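Local coordinates for hypothetical protein Atu0120 (Agrobacterium tumefaciens, PDB 2I6H) that is of unknown function but belongs to the DUF924 family of bacterial proteins and has an all-helical fold with no beta-strand, at residues A31-D36 / H58-D63; D74-G79 / S83-L88; F113-A118 / Y136-H141. All blocks are in the same frame, centred on the assembly; numbering follows the deposited sequence.

Contact 1 of 3, residues A31-D36 / H58-D63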
loop_
_atom_site.group_PDB
_atom_site.type_symbol
_atom_site.label_atom_id
_atom_site.label_comp_id
_atom_site.label_asym_id
_atom_site.label_seq_id
_atom_site.Cartn_x
_atom_site.Cartn_y
_atom_site.Cartn_z
ATOM N N ALA A 31 0.538 -12.608 -24.814
ATOM C CA ALA A 31 0.918 -11.440 -23.997
ATOM C C ALA A 31 -0.331 -10.631 -23.598
ATOM O O ALA A 31 -0.491 -10.223 -22.435
ATOM C CB ALA A 31 1.946 -10.549 -24.756
ATOM N N ALA A 32 -1.222 -10.427 -24.556
ATOM C CA ALA A 32 -2.460 -9.679 -24.295
ATOM C C ALA A 32 -3.347 -10.437 -23.295
ATOM O O ALA A 32 -3.990 -9.828 -22.431
ATOM C CB ALA A 32 -3.217 -9.414 -25.596
ATOM N N ASP A 33 -3.416 -11.752 -23.450
ATOM C CA ASP A 33 -4.144 -12.605 -22.478
ATOM C C ASP A 33 -3.628 -12.422 -21.064
ATOM O O ASP A 33 -4.429 -12.404 -20.127
ATOM C CB ASP A 33 -4.051 -14.108 -22.838
ATOM C CG ASP A 33 -4.830 -14.481 -24.105
ATOM O OD1 ASP A 33 -5.625 -13.655 -24.596
ATOM O OD2 ASP A 33 -4.630 -15.631 -24.594
ATOM N N ILE A 34 -2.295 -12.369 -20.885
ATOM C CA ILE A 34 -1.711 -12.262 -19.535
ATOM C C ILE A 34 -2.155 -10.925 -18.935
ATOM O O ILE A 34 -2.612 -10.851 -17.772
ATOM C CB ILE A 34 -0.159 -12.404 -19.587
ATOM C CG1 ILE A 34 0.195 -13.871 -19.912
ATOM C CG2 ILE A 34 0.484 -11.896 -18.298
ATOM C CD1 ILE A 34 1.638 -14.031 -20.463
ATOM N N VAL A 35 -2.018 -9.870 -19.733
ATOM C CA VAL A 35 -2.353 -8.531 -19.259
ATOM C C VAL A 35 -3.854 -8.439 -18.938
ATOM O O VAL A 35 -4.235 -7.943 -17.859
ATOM C CB VAL A 35 -1.882 -7.427 -20.247
ATOM C CG1 VAL A 35 -2.392 -6.027 -19.766
ATOM C CG2 VAL A 35 -0.311 -7.431 -20.342
ATOM N N ASP A 36 -4.692 -8.958 -19.839
ATOM C CA ASP A 36 -6.161 -9.012 -19.602
ATOM C C ASP A 36 -6.505 -9.743 -18.285
ATOM O O ASP A 36 -7.338 -9.305 -17.501
ATOM C CB ASP A 36 -6.842 -9.731 -20.763
ATOM C CG ASP A 36 -7.024 -8.849 -21.976
ATOM O OD1 ASP A 36 -6.724 -7.633 -21.887
ATOM O OD2 ASP A 36 -7.471 -9.383 -23.007
ATOM N N HIS A 58 -1.379 -20.035 -12.023
ATOM C CA HIS A 58 -0.568 -21.188 -12.444
ATOM C C HIS A 58 -1.234 -22.009 -13.579
ATOM O O HIS A 58 -0.564 -22.378 -14.570
ATOM C CB HIS A 58 -0.292 -22.084 -11.235
ATOM C CG HIS A 58 0.626 -23.224 -11.533
ATOM N ND1 HIS A 58 0.181 -24.405 -12.088
ATOM C CD2 HIS A 58 1.972 -23.352 -11.383
ATOM C CE1 HIS A 58 1.211 -25.228 -12.239
ATOM N NE2 HIS A 58 2.308 -24.607 -11.825
ATOM N N ASP A 59 -2.538 -22.290 -13.433
ATOM C CA ASP A 59 -3.283 -23.011 -14.463
ATOM C C ASP A 59 -3.177 -22.326 -15.828
ATOM O O ASP A 59 -2.961 -22.999 -16.852
ATOM C CB ASP A 59 -4.751 -23.190 -14.047
ATOM C CG ASP A 59 -5.576 -23.980 -15.071
ATOM O OD1 ASP A 59 -5.107 -25.014 -15.589
ATOM O OD2 ASP A 59 -6.733 -23.580 -15.333
ATOM N N ARG A 60 -3.322 -21.009 -15.852
ATOM C CA ARG A 60 -3.264 -20.231 -17.106
ATOM C C ARG A 60 -1.832 -20.162 -17.694
ATOM O O ARG A 60 -1.646 -20.409 -18.895
ATOM C CB ARG A 60 -3.787 -18.798 -16.884
ATOM C CG ARG A 60 -5.312 -18.684 -16.613
ATOM C CD ARG A 60 -6.221 -18.943 -17.810
ATOM N NE ARG A 60 -5.844 -18.292 -19.063
ATOM C CZ ARG A 60 -6.243 -17.093 -19.497
ATOM N NH1 ARG A 60 -7.050 -16.314 -18.779
ATOM N NH2 ARG A 60 -5.828 -16.667 -20.694
ATOM N N PHE A 61 -0.864 -19.788 -16.862
ATOM C CA PHE A 61 0.383 -19.204 -17.369
ATOM C C PHE A 61 1.684 -19.875 -16.947
ATOM O O PHE A 61 2.760 -19.321 -17.182
ATOM C CB PHE A 61 0.393 -17.671 -17.157
ATOM C CG PHE A 61 -0.769 -16.974 -17.818
ATOM C CD1 PHE A 61 -1.047 -17.192 -19.185
ATOM C CD2 PHE A 61 -1.596 -16.115 -17.082
ATOM C CE1 PHE A 61 -2.156 -16.576 -19.822
ATOM C CE2 PHE A 61 -2.685 -15.475 -17.679
ATOM C CZ PHE A 61 -2.975 -15.704 -19.066
ATOM N N ARG A 62 1.599 -21.075 -16.340
ATOM C CA ARG A 62 2.849 -21.803 -16.043
ATOM C C ARG A 62 3.715 -21.950 -17.299
ATOM O O ARG A 62 4.904 -21.658 -17.258
ATOM C CB ARG A 62 2.596 -23.181 -15.399
ATOM C CG ARG A 62 3.884 -23.952 -15.137
ATOM C CD ARG A 62 4.165 -24.926 -16.289
ATOM N NE ARG A 62 5.413 -25.672 -16.052
ATOM C CZ ARG A 62 6.305 -25.983 -16.988
ATOM N NH1 ARG A 62 7.422 -26.622 -16.632
ATOM N NH2 ARG A 62 6.094 -25.683 -18.280
ATOM N N ASP A 63 3.130 -22.401 -18.415
ATOM C CA ASP A 63 3.933 -22.614 -19.643
ATOM C C ASP A 63 4.579 -21.318 -20.125
ATOM O O ASP A 63 5.744 -21.317 -20.542
ATOM C CB ASP A 63 3.090 -23.255 -20.759
ATOM C CG ASP A 63 2.811 -24.715 -20.498
ATOM O OD1 ASP A 63 3.464 -25.318 -19.592
ATOM O OD2 ASP A 63 1.917 -25.266 -21.179
HETATM O O HOH W 1 -6.925 -13.523 -20.265
HETATM O O HOH W 2 -4.176 -17.818 -22.814
#
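Ile34 lays its CG1 methylene squarely over the ring of Phe61, a CH-pi contact with CG1 3.5 Å from the ring centroid and 11° off the ring normal. CG1 stands beside the backbone N of Ile34 (chi1 -71°), the torsion that brings this branch onto the ring; a slim, apolar C-H donor, it can sit over the ring centre. The opposite face of Phe61 is covered by CB of its own neighbour Arg60, leaving the ring sandwiched between aliphatic groups. This tight, buried half contrasts with the wet half formed by Asp33 and Arg60. Their charges approach without a salt bridge, Asp33 OD2 lying 4.2 Å from Arg60 NH2, and water joins them instead. One water donates to Asp33 OD2 and accepts from Arg60 NH2, at 2.9 Å each; another donates to the backbone O of Asp33 and accepts from Arg60 NH1. The arginine chain folds at chi2 and chi3, bringing one guanidinium face against Phe61 CZ while its edge meets both waters in plane. The axes of the two short segments, on helices 29-41 and 51-69, come within 11.1 Å and run roughly antiparallel (145°), while Leu89 of helix 80-97 packs against Ile34 and Phe37 meets the Phe61 ring edge-to-face.

Contact 2 of 3, residues D74-G79 / S83-L88. With CA (calcium ion), chain C.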
loop_
_atom_site.group_PDB
_atom_site.type_symbol
_atom_site.label_atom_id
_atom_site.label_comp_id
_atom_site.label_asym_id
_atom_site.label_seq_id
_atom_site.Cartn_x
_atom_site.Cartn_y
_atom_site.Cartn_z
ATOM N N ASP A 74 11.730 -12.785 -25.696
ATOM C CA ASP A 74 12.452 -11.516 -25.615
ATOM C C ASP A 74 11.840 -10.477 -26.541
ATOM O O ASP A 74 11.973 -9.288 -26.296
ATOM C CB ASP A 74 13.951 -11.643 -25.987
ATOM C CG ASP A 74 14.778 -12.452 -24.953
ATOM O OD1 ASP A 74 14.225 -13.205 -24.128
ATOM O OD2 ASP A 74 16.033 -12.336 -25.005
ATOM N N GLY A 75 11.229 -10.947 -27.622
ATOM C CA GLY A 75 10.538 -10.088 -28.575
ATOM C C GLY A 75 9.434 -9.247 -27.943
ATOM O O GLY A 75 9.021 -8.231 -28.516
ATOM N N TRP A 76 8.939 -9.670 -26.778
ATOM C CA TRP A 76 7.892 -8.902 -26.073
ATOM C C TRP A 76 8.400 -7.549 -25.580
ATOM O O TRP A 76 7.612 -6.652 -25.249
ATOM C CB TRP A 76 7.300 -9.724 -24.906
ATOM C CG TRP A 76 6.469 -10.891 -25.365
ATOM C CD1 TRP A 76 6.402 -11.426 -26.644
ATOM C CD2 TRP A 76 5.602 -11.686 -24.553
ATOM N NE1 TRP A 76 5.543 -12.527 -26.658
ATOM C CE2 TRP A 76 5.033 -12.699 -25.390
ATOM C CE3 TRP A 76 5.247 -11.654 -23.200
ATOM C CZ2 TRP A 76 4.133 -13.657 -24.902
ATOM C CZ3 TRP A 76 4.328 -12.627 -22.719
ATOM C CH2 TRP A 76 3.785 -13.598 -23.577
ATOM N N LEU A 77 9.723 -7.400 -25.517
ATOM C CA LEU A 77 10.287 -6.086 -25.172
ATOM C C LEU A 77 9.880 -5.003 -26.196
ATOM O O LEU A 77 9.972 -3.808 -25.909
ATOM C CB LEU A 77 11.815 -6.163 -25.047
ATOM C CG LEU A 77 12.310 -6.884 -23.768
ATOM C CD1 LEU A 77 13.823 -7.148 -23.891
ATOM C CD2 LEU A 77 11.948 -6.082 -22.453
ATOM N N GLU A 78 9.440 -5.423 -27.388
ATOM C CA GLU A 78 9.045 -4.433 -28.407
ATOM C C GLU A 78 7.785 -3.608 -28.028
ATOM O O GLU A 78 7.627 -2.454 -28.500
ATOM C CB GLU A 78 8.861 -5.136 -29.760
ATOM C CG GLU A 78 8.504 -4.167 -30.851
ATOM C CD GLU A 78 8.388 -4.818 -32.248
ATOM O OE1 GLU A 78 8.776 -5.982 -32.459
ATOM O OE2 GLU A 78 7.885 -4.110 -33.153
ATOM N N GLY A 79 6.891 -4.189 -27.212
ATOM C CA GLY A 79 5.585 -3.566 -26.880
ATOM C C GLY A 79 5.498 -3.212 -25.396
ATOM O O GLY A 79 6.090 -3.900 -24.558
ATOM N N SER A 83 5.668 -6.043 -22.619
ATOM C CA SER A 83 6.755 -5.965 -21.619
ATOM C C SER A 83 6.178 -6.065 -20.202
ATOM O O SER A 83 6.769 -6.701 -19.350
ATOM C CB SER A 83 7.578 -4.688 -21.737
ATOM O OG SER A 83 8.382 -4.707 -22.910
ATOM N N LEU A 84 5.031 -5.424 -19.977
ATOM C CA LEU A 84 4.294 -5.635 -18.718
ATOM C C LEU A 84 4.046 -7.139 -18.471
ATOM O O LEU A 84 4.231 -7.637 -17.358
ATOM C CB LEU A 84 2.945 -4.850 -18.732
ATOM C CG LEU A 84 2.000 -5.074 -17.521
ATOM C CD1 LEU A 84 2.758 -4.784 -16.191
ATOM C CD2 LEU A 84 0.712 -4.232 -17.618
ATOM N N ALA A 85 3.584 -7.865 -19.499
ATOM C CA ALA A 85 3.398 -9.307 -19.392
ATOM C C ALA A 85 4.686 -10.014 -18.933
ATOM O O ALA A 85 4.615 -10.942 -18.109
ATOM C CB ALA A 85 2.900 -9.907 -20.717
ATOM N N LEU A 86 5.835 -9.617 -19.493
ATOM C CA LEU A 86 7.126 -10.163 -19.025
ATOM C C LEU A 86 7.327 -9.949 -17.508
ATOM O O LEU A 86 7.771 -10.872 -16.810
ATOM C CB LEU A 86 8.298 -9.567 -19.792
ATOM C CG LEU A 86 8.432 -9.998 -21.262
ATOM C CD1 LEU A 86 9.625 -9.261 -21.881
ATOM C CD2 LEU A 86 8.606 -11.563 -21.376
HETATM N N MSE A 87 7.008 -8.754 -17.016
HETATM C CA MSE A 87 7.162 -8.444 -15.591
HETATM C C MSE A 87 6.272 -9.400 -14.777
HETATM O O MSE A 87 6.697 -9.972 -13.753
HETATM C CB MSE A 87 6.697 -7.012 -15.276
HETATM C CG MSE A 87 7.363 -5.918 -16.007
HETATM SE SE MSE A 87 9.324 -5.883 -15.608
HETATM C CE MSE A 87 9.921 -6.786 -17.189
ATOM N N LEU A 88 5.046 -9.587 -15.252
ATOM C CA LEU A 88 4.051 -10.407 -14.550
ATOM C C LEU A 88 4.499 -11.856 -14.536
ATOM O O LEU A 88 4.376 -12.557 -13.511
ATOM C CB LEU A 88 2.694 -10.251 -15.212
ATOM C CG LEU A 88 2.149 -8.830 -15.108
ATOM C CD1 LEU A 88 0.790 -8.811 -15.840
ATOM C CD2 LEU A 88 2.017 -8.341 -13.661
HETATM CA CA CA C . 7.928 -5.864 -34.844
HETATM O O HOH W 3 5.817 -6.685 -33.825
#
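A short 3-10 turn, 76-78, leads into helix 80-97 here, and the contact folds that turn back on the helix's first turns. Ser83 meets it with both backbone and side chain. Its N donates to Gly79 O at 2.9 Å, with an N-H...O angle of 144°, and approaches from above the carbonyl plane. With Ser83 OG turned opposite the carbonyl carbon (chi1 -71°), the hydroxyl comes between two carbonyls, Gly79 O at 2.9 Å and Trp76 O at 3.1 Å. Its single proton can serve only one of them at a time, and both are in range. Serine suits this buried spot: it is small, and its short side chain can reach the carbonyl one helical turn back, that of Gly79, or that of Trp76 in the 3-10 turn. Ser82 OG hydrogen-bonds to Trp76 O.

Gly79 holds the N-cap position of helix 80-97, so its carbonyl receives the i to i+4 bond that begins the helical pattern. On the apolar side, the benzo part of the Trp76 indole comes obliquely against the helix: CZ3 meets Ala85 CB at 3.7 Å, and CE3 meets Leu86 CD2 at 3.8 Å. Alanine's single methyl lets the large ring come close to the helix, while the two methyls of Leu86 divide the work, CD1 against Trp76 CB and CD2 against CE3. Leu77 starts away from the helix, yet its CD2 turns back to within 4.0 Å of Leu86 CD1, the two leucines crossing at about a right angle. The polar end of the indole is paired as well, NE1 with Met23 O, and Ala31 and Ile34 of helix 29-41 pack against the tryptophan. On the outer side of the turn, extended Glu78 grips a calcium ion with both carboxylate oxygens, OE1 at 2.5 Å and OE2 at 2.4 Å, while a water adds a further ligand.

Contact 3 of 3, residues F113-A118 / Y136-H141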
loop_
_atom_site.group_PDB
_atom_site.type_symbol
_atom_site.label_atom_id
_atom_site.label_comp_id
_atom_site.label_asym_id
_atom_site.label_seq_id
_atom_site.Cartn_x
_atom_site.Cartn_y
_atom_site.Cartn_z
ATOM N N PHE A 113 16.632 -7.292 -15.550
ATOM C CA PHE A 113 17.290 -7.000 -16.820
ATOM C C PHE A 113 16.211 -6.493 -17.807
ATOM O O PHE A 113 16.377 -5.447 -18.497
ATOM C CB PHE A 113 17.942 -8.291 -17.349
ATOM C CG PHE A 113 18.461 -8.168 -18.740
ATOM C CD1 PHE A 113 19.603 -7.406 -19.003
ATOM C CD2 PHE A 113 17.781 -8.738 -19.795
ATOM C CE1 PHE A 113 20.086 -7.272 -20.338
ATOM C CE2 PHE A 113 18.244 -8.618 -21.119
ATOM C CZ PHE A 113 19.398 -7.866 -21.388
ATOM N N PHE A 114 15.088 -7.212 -17.861
ATOM C CA PHE A 114 13.991 -6.779 -18.709
ATOM C C PHE A 114 13.325 -5.484 -18.248
ATOM O O PHE A 114 12.947 -4.668 -19.095
ATOM C CB PHE A 114 12.933 -7.854 -18.812
ATOM C CG PHE A 114 13.294 -9.013 -19.747
ATOM C CD1 PHE A 114 14.262 -8.928 -20.746
ATOM C CD2 PHE A 114 12.594 -10.209 -19.600
ATOM C CE1 PHE A 114 14.538 -10.088 -21.603
ATOM C CE2 PHE A 114 12.840 -11.323 -20.443
ATOM C CZ PHE A 114 13.795 -11.237 -21.462
ATOM N N ALA A 115 13.174 -5.289 -16.932
ATOM C CA ALA A 115 12.579 -4.027 -16.407
ATOM C C ALA A 115 13.417 -2.820 -16.870
ATOM O O ALA A 115 12.888 -1.825 -17.385
ATOM C CB ALA A 115 12.472 -4.034 -14.872
ATOM N N ASP A 116 14.725 -2.943 -16.706
ATOM C CA ASP A 116 15.658 -1.902 -17.182
ATOM C C ASP A 116 15.440 -1.572 -18.681
ATOM O O ASP A 116 15.320 -0.381 -19.088
ATOM C CB ASP A 116 17.101 -2.372 -16.960
ATOM C CG ASP A 116 18.132 -1.340 -17.489
ATOM O OD1 ASP A 116 18.237 -0.219 -16.924
ATOM O OD2 ASP A 116 18.778 -1.655 -18.520
ATOM N N GLU A 117 15.374 -2.621 -19.489
ATOM C CA GLU A 117 15.190 -2.459 -20.936
ATOM C C GLU A 117 13.827 -1.820 -21.266
ATOM O O GLU A 117 13.739 -0.919 -22.109
ATOM C CB GLU A 117 15.388 -3.778 -21.691
ATOM C CG GLU A 117 15.265 -3.613 -23.222
ATOM C CD GLU A 117 16.212 -2.545 -23.831
ATOM O OE1 GLU A 117 17.281 -2.224 -23.235
ATOM O OE2 GLU A 117 15.851 -2.041 -24.928
ATOM N N ALA A 118 12.785 -2.261 -20.572
ATOM C CA ALA A 118 11.435 -1.719 -20.767
ATOM C C ALA A 118 11.374 -0.238 -20.410
ATOM O O ALA A 118 10.769 0.552 -21.144
ATOM C CB ALA A 118 10.399 -2.549 -19.939
ATOM N N TYR A 136 8.525 -1.685 -11.741
ATOM C CA TYR A 136 9.460 -1.174 -10.698
ATOM C C TYR A 136 9.732 -2.221 -9.621
ATOM O O TYR A 136 10.791 -2.229 -8.971
ATOM C CB TYR A 136 8.872 0.102 -10.062
ATOM C CG TYR A 136 8.496 1.182 -11.075
ATOM C CD1 TYR A 136 9.112 1.249 -12.352
ATOM C CD2 TYR A 136 7.555 2.163 -10.726
ATOM C CE1 TYR A 136 8.742 2.288 -13.258
ATOM C CE2 TYR A 136 7.184 3.185 -11.614
ATOM C CZ TYR A 136 7.788 3.239 -12.864
ATOM O OH TYR A 136 7.426 4.250 -13.744
ATOM N N LEU A 137 8.751 -3.108 -9.418
ATOM C CA LEU A 137 8.877 -4.132 -8.388
ATOM C C LEU A 137 10.156 -4.997 -8.524
ATOM O O LEU A 137 10.726 -5.380 -7.489
ATOM C CB LEU A 137 7.598 -5.003 -8.291
ATOM C CG LEU A 137 6.370 -4.229 -7.756
ATOM C CD1 LEU A 137 5.142 -5.129 -7.844
ATOM C CD2 LEU A 137 6.626 -3.836 -6.297
ATOM N N PRO A 138 10.593 -5.338 -9.768
ATOM C CA PRO A 138 11.859 -6.099 -9.871
ATOM C C PRO A 138 13.022 -5.367 -9.160
ATOM O O PRO A 138 13.898 -6.018 -8.598
ATOM C CB PRO A 138 12.079 -6.245 -11.390
ATOM C CG PRO A 138 10.682 -6.263 -11.948
ATOM C CD PRO A 138 9.978 -5.153 -11.096
ATOM N N PHE A 139 12.995 -4.032 -9.154
ATOM C CA PHE A 139 14.076 -3.286 -8.475
ATOM C C PHE A 139 13.925 -3.408 -6.946
ATOM O O PHE A 139 14.927 -3.609 -6.248
ATOM C CB PHE A 139 14.133 -1.846 -8.975
ATOM C CG PHE A 139 14.394 -1.760 -10.454
ATOM C CD1 PHE A 139 15.680 -2.028 -10.942
ATOM C CD2 PHE A 139 13.346 -1.485 -11.349
ATOM C CE1 PHE A 139 15.956 -1.957 -12.344
ATOM C CE2 PHE A 139 13.604 -1.436 -12.746
ATOM C CZ PHE A 139 14.909 -1.672 -13.229
ATOM N N SER A 140 12.690 -3.354 -6.444
ATOM C CA SER A 140 12.439 -3.564 -5.014
ATOM C C SER A 140 12.834 -4.976 -4.570
ATOM O O SER A 140 13.160 -5.214 -3.401
ATOM C CB SER A 140 10.958 -3.320 -4.710
ATOM O OG SER A 140 10.717 -1.923 -4.649
ATOM N N HIS A 141 12.773 -5.928 -5.498
ATOM C CA HIS A 141 13.036 -7.334 -5.166
ATOM C C HIS A 141 14.493 -7.742 -5.282
ATOM O O HIS A 141 14.846 -8.851 -4.899
ATOM C CB HIS A 141 12.139 -8.265 -6.024
ATOM C CG HIS A 141 10.675 -8.105 -5.740
ATOM N ND1 HIS A 141 9.707 -8.299 -6.699
ATOM C CD2 HIS A 141 10.018 -7.773 -4.598
ATOM C CE1 HIS A 141 8.512 -8.074 -6.165
ATOM N NE2 HIS A 141 8.669 -7.764 -4.890
#
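The Phe139 ring meets helix 108-120 with its far end, taking Ala115 CB and the backbone N of Asp116 at oblique angles, while Tyr136 CA lies at its edge, in the ring plane. Phe139 CE2 comes to 3.5 Å from Ala115 CB, and Phe139 CZ to 3.7 Å from Asp116 N. A chi1 of -60° sets the ring on the side away from the carbonyl carbon of Phe139, and from there it reaches across to the other helix although its CB does not point straight at it. Pro138 adds a second apolar surface, its CG 4.1 Å from Ala115 CB, so that the Ala115 methyl sits in the notch formed by the two rings. Alanine's lone methyl fits the short spacing, 6.9 Å between the CA atoms of Ala115 and Pro138. Proline fits near the start of the short helix 137-140, where the lack of an amide hydrogen costs little. Helix 145-155 lies against the same phenyl ring: Arg150 and Ala151 touch Phe139, and Arg150 also forms a salt bridge with Asp116. Across the two segments the chemistry is apolar and undirected, consistent with packing and burial of apolar surface being what holds Ala115 against Pro138 and Phe139.

The three contacts follow one another along the chain, and contact 2 joins the outer two. Its Trp76 packs on contact 1, with CH2 3.6 Å from Ala31 CA and CZ3 3.8 Å from Ile34 CD1, while Ala85 CB lies 4.0 Å from Ile34 CG2. On its other flank, selenomethionine Met87 brings CE to 3.6 Å from Phe114 CB of contact 3, and Leu77 CD1 reaches Phe114 CD1 at the same distance. Centres of contacts 2 and 3 are about 11 Å apart, those of 1 and 2 about 12 Å. Contacts 1 and 3 do not touch, their nearest atoms being about 12 Å apart. The calcium ion is bound by Glu78 of segment 74-79, a residue that takes no part in the packing against segment 83-88.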